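Local structure of histidine acid phosphatase (Hafnia alvei, 4ARU) at residues A[71-76]-A[298-303]; A[63-68]-A[78-83]; A[58-63]-A[372-377]. The protein belongs to branch 2 of the histidine phosphatase superfamily, whose members are enzymes built around a mixed sheet flanked by helices. All coordinates share one frame; numbering follows the deposited sequence. Where two conformers were deposited one is given.

Contact 1 of 3, residues A[71-76]-A[298-303]; sequences QGLLPK and NKILFI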
loop_
_atom_site.group_PDB
_atom_site.type_symbol
_atom_site.label_atom_id
_atom_site.label_comp_id
_atom_site.label_asym_id
_atom_site.label_seq_id
_atom_site.Cartn_x
_atom_site.Cartn_y
_atom_site.Cartn_z
ATOM N N GLN A 71 -14.271 15.293 -13.587
ATOM C CA GLN A 71 -13.080 15.739 -14.328
ATOM C C GLN A 71 -13.165 15.365 -15.821
ATOM O O GLN A 71 -12.215 15.569 -16.600
ATOM C CB GLN A 71 -11.793 15.193 -13.677
ATOM C CG GLN A 71 -11.627 15.559 -12.178
ATOM C CD GLN A 71 -10.532 14.789 -11.427
ATOM O OE1 GLN A 71 -10.473 13.536 -11.404
ATOM N NE2 GLN A 71 -9.661 15.548 -10.754
ATOM N N GLY A 72 -14.304 14.839 -16.249
ATOM C CA GLY A 72 -14.544 14.570 -17.668
ATOM C C GLY A 72 -13.911 13.318 -18.229
ATOM O O GLY A 72 -14.007 13.037 -19.444
ATOM N N LEU A 73 -13.310 12.538 -17.336
ATOM C CA LEU A 73 -12.574 11.362 -17.724
ATOM C C LEU A 73 -13.513 10.169 -17.976
ATOM O O LEU A 73 -13.264 9.377 -18.913
ATOM C CB LEU A 73 -11.524 11.089 -16.635
ATOM C CG LEU A 73 -10.482 10.056 -17.037
ATOM C CD1 LEU A 73 -9.665 10.511 -18.240
ATOM C CD2 LEU A 73 -9.641 9.716 -15.819
ATOM N N LEU A 74 -14.584 10.017 -17.198
ATOM C CA LEU A 74 -15.644 8.993 -17.388
ATOM C C LEU A 74 -17.021 9.623 -17.618
ATOM O O LEU A 74 -17.214 10.736 -17.202
ATOM C CB LEU A 74 -15.795 8.185 -16.110
ATOM C CG LEU A 74 -14.646 7.251 -15.789
ATOM C CD1 LEU A 74 -14.959 6.652 -14.427
ATOM C CD2 LEU A 74 -14.577 6.182 -16.878
ATOM N N PRO A 75 -18.015 8.848 -18.171
ATOM C CA PRO A 75 -19.344 9.393 -18.460
ATOM C C PRO A 75 -20.149 9.649 -17.210
ATOM O O PRO A 75 -19.933 8.968 -16.179
ATOM C CB PRO A 75 -20.003 8.286 -19.320
ATOM C CG PRO A 75 -19.311 7.025 -18.926
ATOM C CD PRO A 75 -17.916 7.414 -18.542
ATOM N N LYS A 76 -21.050 10.641 -17.261
ATOM C CA LYS A 76 -21.734 11.068 -16.034
ATOM C C LYS A 76 -22.811 10.050 -15.627
ATOM O O LYS A 76 -23.187 9.959 -14.441
ATOM C CB LYS A 76 -22.393 12.446 -16.165
ATOM C CG LYS A 76 -21.481 13.631 -16.485
ATOM C CD LYS A 76 -20.549 14.011 -15.358
ATOM C CE LYS A 76 -19.977 15.411 -15.542
ATOM N NZ LYS A 76 -19.074 15.529 -16.736
ATOM N N ASN A 298 -7.087 3.610 -23.159
ATOM C CA ASN A 298 -7.336 3.411 -21.732
ATOM C C ASN A 298 -7.261 4.733 -21.003
ATOM O O ASN A 298 -6.345 5.522 -21.299
ATOM C CB ASN A 298 -6.312 2.444 -21.147
ATOM C CG ASN A 298 -6.480 2.273 -19.656
ATOM O OD1 ASN A 298 -5.785 2.930 -18.841
ATOM N ND2 ASN A 298 -7.476 1.528 -19.278
ATOM N N LYS A 299 -8.230 4.981 -20.131
ATOM C CA LYS A 299 -8.292 6.189 -19.312
ATOM C C LYS A 299 -8.001 5.927 -17.821
ATOM O O LYS A 299 -7.507 6.824 -17.114
ATOM C CB LYS A 299 -9.671 6.834 -19.432
ATOM C CG LYS A 299 -10.115 7.191 -20.843
ATOM C CD LYS A 299 -9.089 8.061 -21.513
ATOM C CE LYS A 299 -9.531 8.491 -22.927
ATOM N NZ LYS A 299 -10.512 9.603 -22.866
ATOM N N ILE A 300 -8.348 4.742 -17.332
ATOM C CA ILE A 300 -8.186 4.406 -15.954
ATOM C C ILE A 300 -7.542 3.023 -15.881
ATOM O O ILE A 300 -8.110 2.040 -16.382
ATOM C CB ILE A 300 -9.512 4.379 -15.185
ATOM C CG1 ILE A 300 -10.222 5.767 -15.240
ATOM C CG2 ILE A 300 -9.298 3.934 -13.731
ATOM C CD1 ILE A 300 -11.673 5.661 -14.885
ATOM N N LEU A 301 -6.376 2.967 -15.280
ATOM C CA LEU A 301 -5.626 1.729 -15.041
ATOM C C LEU A 301 -5.582 1.559 -13.526
ATOM O O LEU A 301 -4.998 2.377 -12.829
ATOM C CB LEU A 301 -4.242 1.758 -15.658
ATOM C CG LEU A 301 -3.254 0.654 -15.279
ATOM C CD1 LEU A 301 -3.852 -0.700 -15.614
ATOM C CD2 LEU A 301 -1.904 0.821 -15.908
ATOM N N PHE A 302 -6.240 0.525 -13.003
ATOM C CA PHE A 302 -6.289 0.227 -11.586
ATOM C C PHE A 302 -5.448 -1.043 -11.366
ATOM O O PHE A 302 -5.753 -2.106 -11.966
ATOM C CB PHE A 302 -7.739 0.017 -11.139
ATOM C CG PHE A 302 -7.918 -0.242 -9.680
ATOM C CD1 PHE A 302 -7.896 -1.532 -9.187
ATOM C CD2 PHE A 302 -8.146 0.796 -8.776
ATOM C CE1 PHE A 302 -8.149 -1.790 -7.847
ATOM C CE2 PHE A 302 -8.375 0.537 -7.423
ATOM C CZ PHE A 302 -8.352 -0.773 -6.967
ATOM N N ILE A 303 -4.472 -0.947 -10.469
ATOM C CA ILE A 303 -3.545 -1.988 -10.183
ATOM C C ILE A 303 -3.762 -2.386 -8.737
ATOM O O ILE A 303 -3.533 -1.561 -7.801
ATOM C CB ILE A 303 -2.089 -1.551 -10.436
ATOM C CG1 ILE A 303 -1.880 -1.056 -11.869
ATOM C CG2 ILE A 303 -1.142 -2.700 -10.089
ATOM C CD1 ILE A 303 -0.516 -0.425 -12.107
HETATM O O HOH W 1 -12.625 10.637 -21.599
#

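Contact 2 of 3, residues A[63-68]-A[78-83]; sequences FYRERF and NCPTPD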
loop_
_atom_site.group_PDB
_atom_site.type_symbol
_atom_site.label_atom_id
_atom_site.label_comp_id
_atom_site.label_asym_id
_atom_site.label_seq_id
_atom_site.Cartn_x
_atom_site.Cartn_y
_atom_site.Cartn_z
ATOM N N PHE A 63 -16.532 6.412 -5.239
ATOM C CA PHE A 63 -15.914 7.729 -5.077
ATOM C C PHE A 63 -15.088 8.077 -6.313
ATOM O O PHE A 63 -15.190 9.190 -6.859
ATOM C CB PHE A 63 -15.030 7.759 -3.835
ATOM C CG PHE A 63 -14.307 9.075 -3.675
ATOM C CD1 PHE A 63 -15.018 10.223 -3.329
ATOM C CD2 PHE A 63 -12.959 9.179 -3.982
ATOM C CE1 PHE A 63 -14.364 11.460 -3.217
ATOM C CE2 PHE A 63 -12.307 10.400 -3.885
ATOM C CZ PHE A 63 -13.027 11.534 -3.502
ATOM N N TYR A 64 -14.287 7.128 -6.766
ATOM C CA TYR A 64 -13.501 7.318 -7.974
ATOM C C TYR A 64 -14.386 7.644 -9.172
ATOM O O TYR A 64 -14.059 8.529 -9.980
ATOM C CB TYR A 64 -12.641 6.087 -8.309
ATOM C CG TYR A 64 -11.472 5.796 -7.411
ATOM C CD1 TYR A 64 -10.477 6.729 -7.172
ATOM C CD2 TYR A 64 -11.351 4.546 -6.817
ATOM C CE1 TYR A 64 -9.408 6.399 -6.316
ATOM C CE2 TYR A 64 -10.280 4.225 -5.993
ATOM C CZ TYR A 64 -9.351 5.156 -5.726
ATOM O OH TYR A 64 -8.297 4.712 -4.887
ATOM N N ARG A 65 -15.524 6.970 -9.276
ATOM C CA ARG A 65 -16.484 7.286 -10.341
ATOM C C ARG A 65 -16.897 8.750 -10.291
ATOM O O ARG A 65 -16.837 9.453 -11.309
ATOM C CB ARG A 65 -17.716 6.361 -10.307
ATOM C CG ARG A 65 -18.765 6.665 -11.371
ATOM C CD ARG A 65 -18.113 6.693 -12.754
ATOM N NE ARG A 65 -19.034 6.920 -13.877
ATOM C CZ ARG A 65 -19.802 5.981 -14.443
ATOM N NH1 ARG A 65 -19.791 4.719 -14.021
ATOM N NH2 ARG A 65 -20.593 6.309 -15.459
ATOM N N GLU A 66 -17.277 9.241 -9.108
ATOM C CA GLU A 66 -17.742 10.614 -8.992
ATOM C C GLU A 66 -16.599 11.574 -9.314
ATOM O O GLU A 66 -16.854 12.573 -9.998
ATOM C CB GLU A 66 -18.260 10.917 -7.596
ATOM C CG GLU A 66 -19.566 10.264 -7.221
ATOM C CD GLU A 66 -20.311 10.955 -6.065
ATOM O OE1 GLU A 66 -20.148 12.166 -5.812
ATOM O OE2 GLU A 66 -21.123 10.262 -5.416
ATOM N N ARG A 67 -15.380 11.297 -8.843
ATOM C CA ARG A 67 -14.253 12.215 -9.030
ATOM C C ARG A 67 -13.918 12.257 -10.520
ATOM O O ARG A 67 -13.772 13.336 -11.117
ATOM C CB ARG A 67 -13.046 11.713 -8.233
ATOM C CG ARG A 67 -11.723 12.453 -8.456
ATOM C CD ARG A 67 -10.698 11.790 -7.537
ATOM N NE ARG A 67 -9.295 12.197 -7.689
ATOM C CZ ARG A 67 -8.499 12.647 -6.704
ATOM N NH1 ARG A 67 -8.928 12.788 -5.436
ATOM N NH2 ARG A 67 -7.236 12.954 -6.993
ATOM N N PHE A 68 -13.821 11.103 -11.156
ATOM C CA PHE A 68 -13.374 11.102 -12.541
ATOM C C PHE A 68 -14.452 11.586 -13.516
ATOM O O PHE A 68 -14.134 12.145 -14.574
ATOM C CB PHE A 68 -12.807 9.739 -12.936
ATOM C CG PHE A 68 -11.613 9.312 -12.083
ATOM C CD1 PHE A 68 -10.630 10.215 -11.708
ATOM C CD2 PHE A 68 -11.501 8.005 -11.631
ATOM C CE1 PHE A 68 -9.531 9.818 -10.902
ATOM C CE2 PHE A 68 -10.429 7.613 -10.841
ATOM C CZ PHE A 68 -9.471 8.521 -10.455
ATOM N N ASN A 78 -24.325 5.800 -16.617
ATOM C CA ASN A 78 -24.219 4.588 -17.416
ATOM C C ASN A 78 -22.753 4.227 -17.752
ATOM O O ASN A 78 -21.824 5.061 -17.654
ATOM C CB ASN A 78 -25.049 4.711 -18.712
ATOM C CG ASN A 78 -26.234 5.679 -18.591
ATOM O OD1 ASN A 78 -27.055 5.586 -17.666
ATOM N ND2 ASN A 78 -26.333 6.605 -19.546
ATOM N N CYS A 79 -22.580 3.008 -18.241
ATOM C CA CYS A 79 -21.292 2.325 -18.273
ATOM C C CYS A 79 -20.173 2.976 -19.045
ATOM O O CYS A 79 -20.396 3.508 -20.144
ATOM C CB CYS A 79 -21.515 0.898 -18.802
ATOM S SG CYS A 79 -22.626 -0.013 -17.702
ATOM N N PRO A 80 -18.961 2.954 -18.467
ATOM C CA PRO A 80 -17.812 3.321 -19.269
ATOM C C PRO A 80 -17.745 2.387 -20.471
ATOM O O PRO A 80 -18.215 1.240 -20.385
ATOM C CB PRO A 80 -16.620 3.079 -18.351
ATOM C CG PRO A 80 -17.176 2.901 -16.977
ATOM C CD PRO A 80 -18.590 2.459 -17.136
ATOM N N THR A 81 -17.187 2.871 -21.568
ATOM C CA THR A 81 -16.833 1.981 -22.672
ATOM C C THR A 81 -15.745 1.034 -22.124
ATOM O O THR A 81 -14.914 1.443 -21.364
ATOM C CB THR A 81 -16.354 2.766 -23.884
ATOM O OG1 THR A 81 -16.348 1.904 -25.023
ATOM C CG2 THR A 81 -14.946 3.369 -23.657
ATOM N N PRO A 82 -15.772 -0.263 -22.467
ATOM C CA PRO A 82 -14.793 -1.123 -21.752
ATOM C C PRO A 82 -13.303 -0.843 -21.989
ATOM O O PRO A 82 -12.496 -1.085 -21.109
ATOM C CB PRO A 82 -15.171 -2.520 -22.249
ATOM C CG PRO A 82 -16.646 -2.396 -22.377
ATOM C CD PRO A 82 -16.844 -1.071 -23.082
ATOM N N ASP A 83 -12.929 -0.282 -23.133
ATOM C CA ASP A 83 -11.550 0.154 -23.409
ATOM C C ASP A 83 -11.040 1.201 -22.397
ATOM O O ASP A 83 -9.876 1.311 -22.157
ATOM C CB ASP A 83 -11.497 0.813 -24.797
ATOM C CG ASP A 83 -11.475 -0.187 -25.972
ATOM O OD1 ASP A 83 -11.158 -1.359 -25.798
ATOM O OD2 ASP A 83 -11.779 0.226 -27.095
#

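Contact 3 of 3, residues A[58-63]-A[372-377]; sequences SLMGGF and HPAGSV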
loop_
_atom_site.group_PDB
_atom_site.type_symbol
_atom_site.label_atom_id
_atom_site.label_comp_id
_atom_site.label_asym_id
_atom_site.label_seq_id
_atom_site.Cartn_x
_atom_site.Cartn_y
_atom_site.Cartn_z
ATOM N N SER A 58 -15.675 -1.285 -2.898
ATOM C CA SER A 58 -16.696 -0.767 -3.822
ATOM C C SER A 58 -17.075 0.680 -3.485
ATOM O O SER A 58 -17.323 1.458 -4.399
ATOM C CB SER A 58 -17.931 -1.664 -3.849
ATOM O OG SER A 58 -18.762 -1.459 -2.725
ATOM N N LEU A 59 -17.064 1.038 -2.192
ATOM C CA LEU A 59 -17.368 2.437 -1.814
ATOM C C LEU A 59 -16.276 3.349 -2.428
ATOM O O LEU A 59 -16.586 4.435 -2.961
ATOM C CB LEU A 59 -17.471 2.624 -0.279
ATOM C CG LEU A 59 -18.635 1.923 0.372
ATOM C CD1 LEU A 59 -18.578 2.157 1.892
ATOM C CD2 LEU A 59 -19.983 2.370 -0.175
ATOM N N MET A 60 -15.020 2.952 -2.354
ATOM C CA MET A 60 -13.933 3.675 -3.031
ATOM C C MET A 60 -14.154 3.755 -4.541
ATOM O O MET A 60 -13.965 4.820 -5.133
ATOM C CB MET A 60 -12.558 3.080 -2.723
ATOM C CG MET A 60 -12.125 3.298 -1.289
ATOM S SD MET A 60 -11.569 4.986 -0.980
ATOM C CE MET A 60 -9.930 5.001 -1.708
ATOM N N GLY A 61 -14.556 2.644 -5.161
ATOM C CA GLY A 61 -14.875 2.656 -6.603
ATOM C C GLY A 61 -15.908 3.716 -6.933
ATOM O O GLY A 61 -15.772 4.422 -7.930
ATOM N N GLY A 62 -16.963 3.796 -6.136
ATOM C CA GLY A 62 -18.019 4.819 -6.299
ATOM C C GLY A 62 -17.453 6.218 -6.162
ATOM O O GLY A 62 -17.881 7.117 -6.877
ATOM N N PHE A 63 -16.532 6.412 -5.239
ATOM C CA PHE A 63 -15.914 7.729 -5.077
ATOM C C PHE A 63 -15.088 8.077 -6.313
ATOM O O PHE A 63 -15.190 9.190 -6.859
ATOM C CB PHE A 63 -15.030 7.759 -3.835
ATOM C CG PHE A 63 -14.307 9.075 -3.675
ATOM C CD1 PHE A 63 -15.018 10.223 -3.329
ATOM C CD2 PHE A 63 -12.959 9.179 -3.982
ATOM C CE1 PHE A 63 -14.364 11.460 -3.217
ATOM C CE2 PHE A 63 -12.307 10.400 -3.885
ATOM C CZ PHE A 63 -13.027 11.534 -3.502
ATOM N N HIS A 372 -18.998 14.251 0.499
ATOM C CA HIS A 372 -18.470 13.573 1.690
ATOM C C HIS A 372 -17.339 12.673 1.269
ATOM O O HIS A 372 -17.513 11.458 1.176
ATOM C CB HIS A 372 -19.586 12.839 2.451
ATOM C CG HIS A 372 -20.612 13.767 2.978
ATOM N ND1 HIS A 372 -21.785 14.061 2.322
ATOM C CD2 HIS A 372 -20.571 14.592 4.051
ATOM C CE1 HIS A 372 -22.447 14.977 2.993
ATOM N NE2 HIS A 372 -21.722 15.313 4.050
ATOM N N PRO A 373 -16.176 13.261 0.976
ATOM C CA PRO A 373 -15.213 12.566 0.186
ATOM C C PRO A 373 -14.290 11.618 0.968
ATOM O O PRO A 373 -14.106 11.763 2.170
ATOM C CB PRO A 373 -14.379 13.723 -0.438
ATOM C CG PRO A 373 -14.492 14.831 0.543
ATOM C CD PRO A 373 -15.883 14.714 1.076
ATOM N N ALA A 374 -13.657 10.702 0.247
ATOM C CA ALA A 374 -12.465 9.998 0.776
ATOM C C ALA A 374 -11.405 11.026 1.147
ATOM O O ALA A 374 -11.373 12.150 0.630
ATOM C CB ALA A 374 -11.938 9.039 -0.246
ATOM N N GLY A 375 -10.500 10.628 2.020
ATOM C CA GLY A 375 -9.308 11.413 2.288
ATOM C C GLY A 375 -8.428 11.441 1.069
ATOM O O GLY A 375 -8.404 10.525 0.234
ATOM N N SER A 376 -7.681 12.535 0.933
ATOM C CA SER A 376 -6.733 12.656 -0.171
ATOM C C SER A 376 -5.621 13.589 0.273
ATOM O O SER A 376 -5.897 14.650 0.805
ATOM C CB SER A 376 -7.418 13.157 -1.458
ATOM O OG SER A 376 -6.547 13.229 -2.587
ATOM N N VAL A 377 -4.376 13.179 0.049
ATOM C CA VAL A 377 -3.210 13.999 0.349
ATOM C C VAL A 377 -2.436 14.172 -0.947
ATOM O O VAL A 377 -2.042 13.187 -1.575
ATOM C CB VAL A 377 -2.328 13.348 1.422
ATOM C CG1 VAL A 377 -1.051 14.142 1.630
ATOM C CG2 VAL A 377 -3.098 13.273 2.731
#

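Contact 1 of 3, residues A[71-76]-A[298-303]
Leu73 and Lys299 bring the two backbones closest, their CA atoms 6.9 Å apart, at the point where the loop leaving helix 51-70 passes the start of strand 300-305. No direct hydrogen bond joins the segments. Gly72, at positive phi, closes the helix as the C-prime residue of a Schellman motif and turns the chain so that two leucines follow against the strand. With chi1 at -168°, Leu73 swings its branch beside its own carbonyl carbon; CD1 lies 3.9 Å from Lys299 CB, while CD2 sits between Lys299 O (3.8 Å) and Ile300 CG1 (4.0 Å). Leu74 crosses Ile300 at about a right angle, and its CD1 is pressed to 3.5 Å from Ile300 CD1, tighter than an ordinary methyl contact. On the more exposed side, the twice-bent Lys299 chain carries NZ to a water 2.7 Å away, which donates to Leu73 O at 3.0 Å, so one water bridges the segments. Phe68 of helix 51-70 touches Leu73, Leu74 and Ile300 alike. Strand 9-18 adds Val13 against Leu73, and the backbones of Lys299 and Ile300 pair with Ala84 at the approach to strand 85-89.

Contact 2 of 3, residues A[63-68]-A[78-83]
Arg65 reaches from helix 51-70 to the backbone of Asn78 and the ring of Pro80 in the loop that leads to strand 85-89. Its CB points toward that loop, and CG stands anti to the backbone N (chi1 179°), which sends the chain outward from the helix. The single bend comes next, at chi2 (53°). Arg65 CD packs 3.6 Å from Leu74 CD1, an apolar support partway along the chain, and beyond CD the guanidinium group, starting at NE, reaches the loop. There the two terminal nitrogens serve different partners. NH1 of Arg65 approaches Pro80 CD obliquely at 4.0 Å and donates to Leu106 O at the end of helix 93-106. NH2 of Arg65 donates to Asn78 O at 2.8 Å; the bond is bent, with 141° at the hydrogen, and the donor sits well above the carbonyl plane while the oxygen lies near the plane of the guanidinium edge. Pro75 O is a second acceptor for NH2, so this one nitrogen ties together two carbonyls of the same loop. The neighbouring Cys79 joins Cys110 in a disulfide, a covalent tie beside the polar one. The helix and loop are part of the connection of a beta-alpha-beta crossover: strands 9-18 and 85-89 both run parallel to strand 300-305, which lies between them, and Arg65 fastens the returning loop to the crossover helix.

Contact 3 of 3, residues A[58-63]-A[372-377]
Phe63 meets Pro373 and Ala374 with no hydrogen bond between the segments; the shortest sound polar bond is helical, Gly62 N to Ser58 O at 2.9 Å, followed by Phe63 N to Leu59 O at 3.0 Å, and these hold the helix turn that presents the ring. The backbones come nearest at Phe63 and Ala374, with CA atoms 7.2 Å apart. A chi1 of 177° extends the Phe63 ring away from the backbone N and out from the helix toward the loop. Ala374 spans one face of that ring. Its CB forms a CH-pi contact 4.0 Å from the centroid of the Phe63 ring and only 16° off the ring normal, on the side of CD2 and CE2, while its backbone N stands over the same face nearer the other rim, 3.6 Å from Phe63 CE1. Pro373 comes in obliquely, its CB 3.6 Å from Phe63 CE1, at the exposed margin of the contact. Met60 is also buried; in one of its two conformers SD lies 4.1 Å from Ala374 CB, a contact that may not hold in the other. The loop carrying these residues has its own tie, since Pro373 O accepts a hydrogen bond from Gln361. Leu368 touches both Met60 and Phe63, and Val355 of strand 348-356 also reaches Met60. From Gly375 the chain runs as strand 375-378, which pairs antiparallel with strand 348-356, so the contact joins helix 51-70 to the outer part of the mixed sheet.

How the contacts relate
All three contacts gather round helix 51-70 and the loop after it. Contacts 1 and 2 adjoin, their centres 6 Å apart, because Leu74 and Pro75 of one lie against Arg65 of the other; contact 3 uses the preceding turns of the same helix, and Phe63 belongs to both segments. Contact 3 lies nearest the centre of the chain, yet all three are mostly buried, each with a more exposed residue at its margin: Lys299, Asn78 and Pro373. Their chemistry differs by element: contacts 1 and 3 are chiefly apolar packing against strands or strand ends of the mixed sheet, with a water bridge in contact 1, whereas contact 2 relies on one arginine bonding to backbone carbonyls within a loop.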